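Local coordinates for protein ATP phosphoribosyltransferase (PDB 1USY) that probably catalyses the condensation of ATP with 5-phosphoribose 1-diphosphate to form phosphoribosyl-ATP, the first step of histidine biosynthesis, at residues 74-79 against 173-178; 1-6 against 57-62. One frame throughout, in Å; residues are numbered along the deposited sequence.

From the N terminus, strand 2-7 meets residues 57-62 first, so interaction 2 closes a loop of 50 residues that includes helix 12-20, strand 39-44 and helix 49-54. Interaction 1 opens only after that loop is complete: residues 74-79 wait for 173-178 across 93 residues, which hold the strands 103-107, 124-128 and 144-149 and the return along 160-175. The two contacts therefore follow in series, neither nested nor crossed. They meet where strands 160-175 and 60-64 are neighbours in the sheet, with Val-174 O 2.8 Å from Gly-61 N, a probable hydrogen bond. Together they tie the N-terminal strand, strand 60-64, the end of 160-175 and the loop bearing the histidine-binding Gln-77 and Pro-78 to one another.

Interaction 1. Residues 74-79 against 173-178; sequences SLIQPF and VVVNPV. With HIS (histidine), chain I; HIS (histidine), chain S.
Ile-76 and Val-175 meet through the backbone, Val-175 N donating a hydrogen bond to Ile-76 O at 2.8 Å. A second bond, Val-173 N to Phe-79 O at 3.2 Å, ties the other end of the loop to strand 160-175. Between them the side chains of Val-173, Val-175 and Pro-78 close up. Both methyls of Val-173 stand over one face of the Phe-79 ring: CG1 is the closer, 3.4 Å from CE1, while CG2 sits further off that face and packs on Pro-78 CD (3.7 Å). Val-175 CG2 joins from the same strand and reaches Pro-78 CG at 3.8 Å.

At the start of the loop Leu-75 bridges two partners, CD2 packing on Val-174 CB and CB on Pro-177 CD (3.6 Å). Its chi1 of 50° sets CG between the backbone N and the carbonyl carbon, toward Val-174, and chi2 then lays CD2 against that residue. Ile-76 passes alongside Pro-177, the two side chains heading opposite ways, with Ile-76 CD1 3.9 Å from Pro-177 CB.

The extended Gln-77 side chain bonds within its own segment: NE2 donates to Leu-75 O (3.2 Å), which probably fixes the rotation of the amide and holds OE1 beside the bound histidine of chain S. Pro-78 helps line a separate histidine pocket, with Tyr-180 and Gln-195 completing it. The loop thus carries residues of two histidine sites, and histidine is also hydrogen-bonded to residues of the chain of another protein, consistent with a regulatory partner such as HisZ. Leu-75 leans on Leu-53 of helix 49-54 and Leu-68 of helix 65-70, Ile-76 on Tyr-180 of helix 177-182, and Phe-79 on Leu-194 of helix 184-198, with strand 60-64 running alongside strand 160-175.

Interaction 2. Residues 1-6 against 57-62; sequences MLKLAI and VADIGF
Leu-4 and Ile-60 pair in a parallel bridge where strands 2-6 and 60-62 run alongside at 4.6 Å between axes, inclined by 17°. Ala-5 N donates to Ile-60 O (2.8 Å), and Lys-3 O accepts Asp-59 N at 2.9 Å plus a weak bond from Ile-60 N. Leu-4 CD2 lies beside Ile-60 CB, both side chains pointing the same way, and Leu-2 CD1 touches Ile-60 CD1 (3.7 Å); Phe-190 of helix 184-198 covers all three. Strand 2-7 is central to three parallel strands, with 39-44 on its other flank, and the crossover through helix 49-54 links those flanking strands, in a fold of the periplasmic-binding-protein type. Leu-53 and Tyr-52 of that helix pack on Ala-58 and Ala-5, whose CB atoms are 4.1 Å apart. Asp-59 CG lies beside its backbone N (chi1 -54°), which turns OD2 to take Lys-3 N through its anti lone pair at 3.2 Å, nearly straight (169° at hydrogen); the same oxygen is salt-bridged to Lys-183. With an alanine at Asp-59, Lys-3 N would probably lose this acceptor and the Lys-183 charge its mate. At the far end, Ile-6 CG1 approaches the Phe-62 ring edge at CE1.

Interaction 1. Residues 74-79 against 173-178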
# COMPACT_ATOMS: atom_id res chain seq x y z
N SER G 74 4.24 -19.81 -22.29
CA SER G 74 5.24 -20.66 -22.90
C SER G 74 4.74 -22.09 -22.96
O SER G 74 4.40 -22.71 -21.93
CB SER G 74 6.57 -20.62 -22.15
OG SER G 74 7.63 -20.52 -23.11
N LEU G 75 4.68 -22.59 -24.18
CA LEU G 75 4.31 -23.98 -24.43
C LEU G 75 5.07 -24.46 -25.68
O LEU G 75 5.56 -23.67 -26.49
CB LEU G 75 2.76 -24.22 -24.56
CG LEU G 75 1.88 -23.35 -25.49
CD1 LEU G 75 0.78 -22.61 -24.71
CD2 LEU G 75 2.61 -22.26 -26.28
N ILE G 76 5.15 -25.76 -25.77
CA ILE G 76 5.90 -26.44 -26.84
C ILE G 76 5.44 -26.03 -28.25
O ILE G 76 4.26 -25.84 -28.52
CB ILE G 76 5.76 -27.94 -26.64
CG1 ILE G 76 6.56 -28.42 -25.42
CG2 ILE G 76 6.26 -28.75 -27.84
CD1 ILE G 76 5.95 -29.63 -24.71
N GLN G 77 6.52 -25.72 -29.07
CA GLN G 77 6.32 -25.24 -30.44
C GLN G 77 7.15 -26.06 -31.44
O GLN G 77 8.25 -25.70 -31.77
CB GLN G 77 6.61 -23.72 -30.56
CG GLN G 77 7.09 -23.08 -29.28
CD GLN G 77 7.02 -21.53 -29.18
OE1 GLN G 77 7.36 -20.81 -30.12
NE2 GLN G 77 6.66 -21.05 -28.01
N PRO G 78 6.60 -27.16 -31.94
CA PRO G 78 7.38 -28.14 -32.74
C PRO G 78 7.77 -27.64 -34.14
O PRO G 78 8.96 -27.78 -34.51
CB PRO G 78 6.45 -29.34 -32.86
CG PRO G 78 5.26 -29.01 -32.04
CD PRO G 78 5.19 -27.56 -31.78
N PHE G 79 6.80 -27.08 -34.88
CA PHE G 79 7.09 -26.52 -36.20
C PHE G 79 6.16 -25.39 -36.54
O PHE G 79 5.22 -25.17 -35.78
CB PHE G 79 7.04 -27.59 -37.30
CG PHE G 79 5.85 -28.46 -37.25
CD1 PHE G 79 4.72 -28.15 -37.99
CD2 PHE G 79 5.86 -29.63 -36.50
CE1 PHE G 79 3.57 -28.98 -37.94
CE2 PHE G 79 4.73 -30.48 -36.47
CZ PHE G 79 3.59 -30.15 -37.17
N VAL G 173 2.42 -24.15 -34.75
CA VAL G 173 1.58 -25.12 -34.04
C VAL G 173 2.14 -25.21 -32.62
O VAL G 173 3.36 -25.20 -32.43
CB VAL G 173 1.56 -26.49 -34.74
CG1 VAL G 173 2.39 -26.46 -36.00
CG2 VAL G 173 2.06 -27.58 -33.84
N VAL G 174 1.26 -25.25 -31.63
CA VAL G 174 1.68 -25.28 -30.23
C VAL G 174 0.98 -26.43 -29.50
O VAL G 174 -0.14 -26.82 -29.87
CB VAL G 174 1.39 -23.93 -29.51
CG1 VAL G 174 2.05 -22.77 -30.25
CG2 VAL G 174 -0.07 -23.67 -29.46
N VAL G 175 1.65 -26.96 -28.47
CA VAL G 175 1.16 -28.14 -27.78
C VAL G 175 1.20 -27.85 -26.28
O VAL G 175 2.08 -27.17 -25.80
CB VAL G 175 2.07 -29.34 -28.10
CG1 VAL G 175 1.54 -30.65 -27.46
CG2 VAL G 175 2.29 -29.49 -29.65
N ASN G 176 0.23 -28.39 -25.54
CA ASN G 176 0.12 -28.20 -24.12
C ASN G 176 1.16 -29.11 -23.46
O ASN G 176 1.04 -30.33 -23.52
CB ASN G 176 -1.31 -28.58 -23.73
CG ASN G 176 -1.52 -28.72 -22.21
OD1 ASN G 176 -0.92 -28.05 -21.41
ND2 ASN G 176 -2.46 -29.57 -21.83
N PRO G 177 2.18 -28.56 -22.82
CA PRO G 177 3.26 -29.41 -22.32
C PRO G 177 2.81 -30.66 -21.54
O PRO G 177 3.43 -31.69 -21.73
CB PRO G 177 4.11 -28.47 -21.45
CG PRO G 177 3.81 -27.15 -21.91
CD PRO G 177 2.40 -27.14 -22.50
N VAL G 178 1.79 -30.60 -20.70
CA VAL G 178 1.50 -31.81 -19.94
C VAL G 178 0.89 -32.89 -20.83
O VAL G 178 1.21 -34.08 -20.71
CB VAL G 178 0.84 -31.58 -18.55
CG1 VAL G 178 1.04 -30.15 -18.06
CG2 VAL G 178 -0.60 -32.01 -18.52
N HIS I . 8.90 -30.99 -31.23
CA HIS I . 8.90 -32.08 -32.24
C HIS I . 9.80 -31.80 -33.44
O HIS I . 9.55 -30.90 -34.26
CB HIS I . 7.48 -32.42 -32.73
CG HIS I . 7.46 -33.49 -33.79
ND1 HIS I . 6.65 -34.59 -33.71
CD2 HIS I . 8.20 -33.63 -34.91
CE1 HIS I . 6.87 -35.37 -34.76
NE2 HIS I . 7.80 -34.80 -35.50
OXT HIS I . 10.76 -32.54 -33.64
N HIS S . 8.30 -17.34 -28.70
CA HIS S . 8.50 -17.88 -30.09
C HIS S . 9.97 -18.25 -30.35
O HIS S . 10.91 -17.47 -30.12
CB HIS S . 7.98 -16.87 -31.10
CG HIS S . 8.71 -16.85 -32.40
ND1 HIS S . 8.06 -17.05 -33.60
CD2 HIS S . 10.00 -16.60 -32.71
CE1 HIS S . 8.94 -16.97 -34.59
NE2 HIS S . 10.13 -16.70 -34.07
OXT HIS S . 10.31 -19.34 -30.83

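Interaction 2. Residues 1-6 against 57-62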
# COMPACT_ATOMS: atom_id res chain seq x y z
N MET G 1 -8.17 -38.02 -25.54
CA MET G 1 -8.37 -37.87 -27.03
C MET G 1 -7.86 -36.47 -27.38
O MET G 1 -7.56 -35.67 -26.47
CB MET G 1 -9.87 -38.04 -27.41
CG MET G 1 -10.75 -36.78 -27.19
SD MET G 1 -11.94 -36.48 -28.57
CE MET G 1 -13.01 -37.96 -28.48
N LEU G 2 -7.80 -36.16 -28.67
CA LEU G 2 -7.18 -34.91 -29.11
C LEU G 2 -8.15 -33.75 -29.27
O LEU G 2 -9.06 -33.77 -30.11
CB LEU G 2 -6.40 -35.08 -30.41
CG LEU G 2 -4.96 -35.58 -30.33
CD1 LEU G 2 -4.20 -34.99 -31.49
CD2 LEU G 2 -4.26 -35.31 -28.99
N LYS G 3 -7.90 -32.74 -28.46
CA LYS G 3 -8.66 -31.50 -28.52
C LYS G 3 -7.76 -30.43 -29.17
O LYS G 3 -6.65 -30.12 -28.68
CB LYS G 3 -9.08 -31.11 -27.10
CG LYS G 3 -9.82 -32.25 -26.40
CD LYS G 3 -10.19 -31.93 -24.95
CE LYS G 3 -10.86 -33.13 -24.30
NZ LYS G 3 -10.67 -33.16 -22.82
N LEU G 4 -8.23 -29.90 -30.29
CA LEU G 4 -7.51 -28.81 -30.97
C LEU G 4 -8.22 -27.48 -30.79
O LEU G 4 -9.45 -27.39 -30.94
CB LEU G 4 -7.27 -29.10 -32.46
CG LEU G 4 -6.90 -30.53 -32.94
CD1 LEU G 4 -6.69 -30.52 -34.45
CD2 LEU G 4 -5.70 -31.17 -32.30
N ALA G 5 -7.45 -26.46 -30.40
CA ALA G 5 -7.94 -25.09 -30.39
C ALA G 5 -7.63 -24.46 -31.77
O ALA G 5 -6.48 -24.11 -32.06
CB ALA G 5 -7.28 -24.27 -29.29
N ILE G 6 -8.65 -24.31 -32.61
CA ILE G 6 -8.39 -23.68 -33.91
C ILE G 6 -8.79 -22.19 -34.04
O ILE G 6 -9.90 -21.79 -33.70
CB ILE G 6 -8.97 -24.51 -35.02
CG1 ILE G 6 -8.19 -25.85 -35.07
CG2 ILE G 6 -8.89 -23.76 -36.31
CD1 ILE G 6 -8.99 -26.98 -35.52
N VAL G 57 -6.95 -27.42 -21.48
CA VAL G 57 -8.32 -27.77 -21.87
C VAL G 57 -8.37 -28.07 -23.36
O VAL G 57 -9.34 -28.62 -23.84
CB VAL G 57 -9.33 -26.71 -21.46
CG1 VAL G 57 -9.09 -26.29 -20.04
CG2 VAL G 57 -9.30 -25.53 -22.39
N ALA G 58 -7.29 -27.73 -24.06
CA ALA G 58 -6.99 -28.25 -25.39
C ALA G 58 -5.52 -28.72 -25.42
O ALA G 58 -4.73 -28.17 -24.71
CB ALA G 58 -7.23 -27.19 -26.42
N ASP G 59 -5.17 -29.69 -26.28
CA ASP G 59 -3.80 -30.21 -26.39
C ASP G 59 -2.91 -29.58 -27.46
O ASP G 59 -1.69 -29.59 -27.33
CB ASP G 59 -3.88 -31.70 -26.73
CG ASP G 59 -4.72 -32.44 -25.75
OD1 ASP G 59 -4.29 -32.54 -24.59
OD2 ASP G 59 -5.82 -32.94 -26.02
N ILE G 60 -3.52 -29.08 -28.53
CA ILE G 60 -2.79 -28.54 -29.68
C ILE G 60 -3.57 -27.33 -30.23
O ILE G 60 -4.81 -27.34 -30.32
CB ILE G 60 -2.64 -29.62 -30.78
CG1 ILE G 60 -2.10 -30.93 -30.20
CG2 ILE G 60 -1.73 -29.15 -31.92
CD1 ILE G 60 -2.02 -32.07 -31.19
N GLY G 61 -2.84 -26.27 -30.55
CA GLY G 61 -3.42 -25.03 -31.03
C GLY G 61 -2.60 -24.53 -32.21
O GLY G 61 -1.57 -25.15 -32.56
N PHE G 62 -3.04 -23.42 -32.82
CA PHE G 62 -2.22 -22.75 -33.85
C PHE G 62 -2.13 -21.27 -33.56
O PHE G 62 -3.16 -20.61 -33.38
CB PHE G 62 -2.77 -23.07 -35.26
CG PHE G 62 -2.97 -24.54 -35.48
CD1 PHE G 62 -4.15 -25.16 -35.13
CD2 PHE G 62 -1.93 -25.33 -35.93
CE1 PHE G 62 -4.30 -26.55 -35.25
CE2 PHE G 62 -2.07 -26.70 -36.07
CZ PHE G 62 -3.26 -27.32 -35.73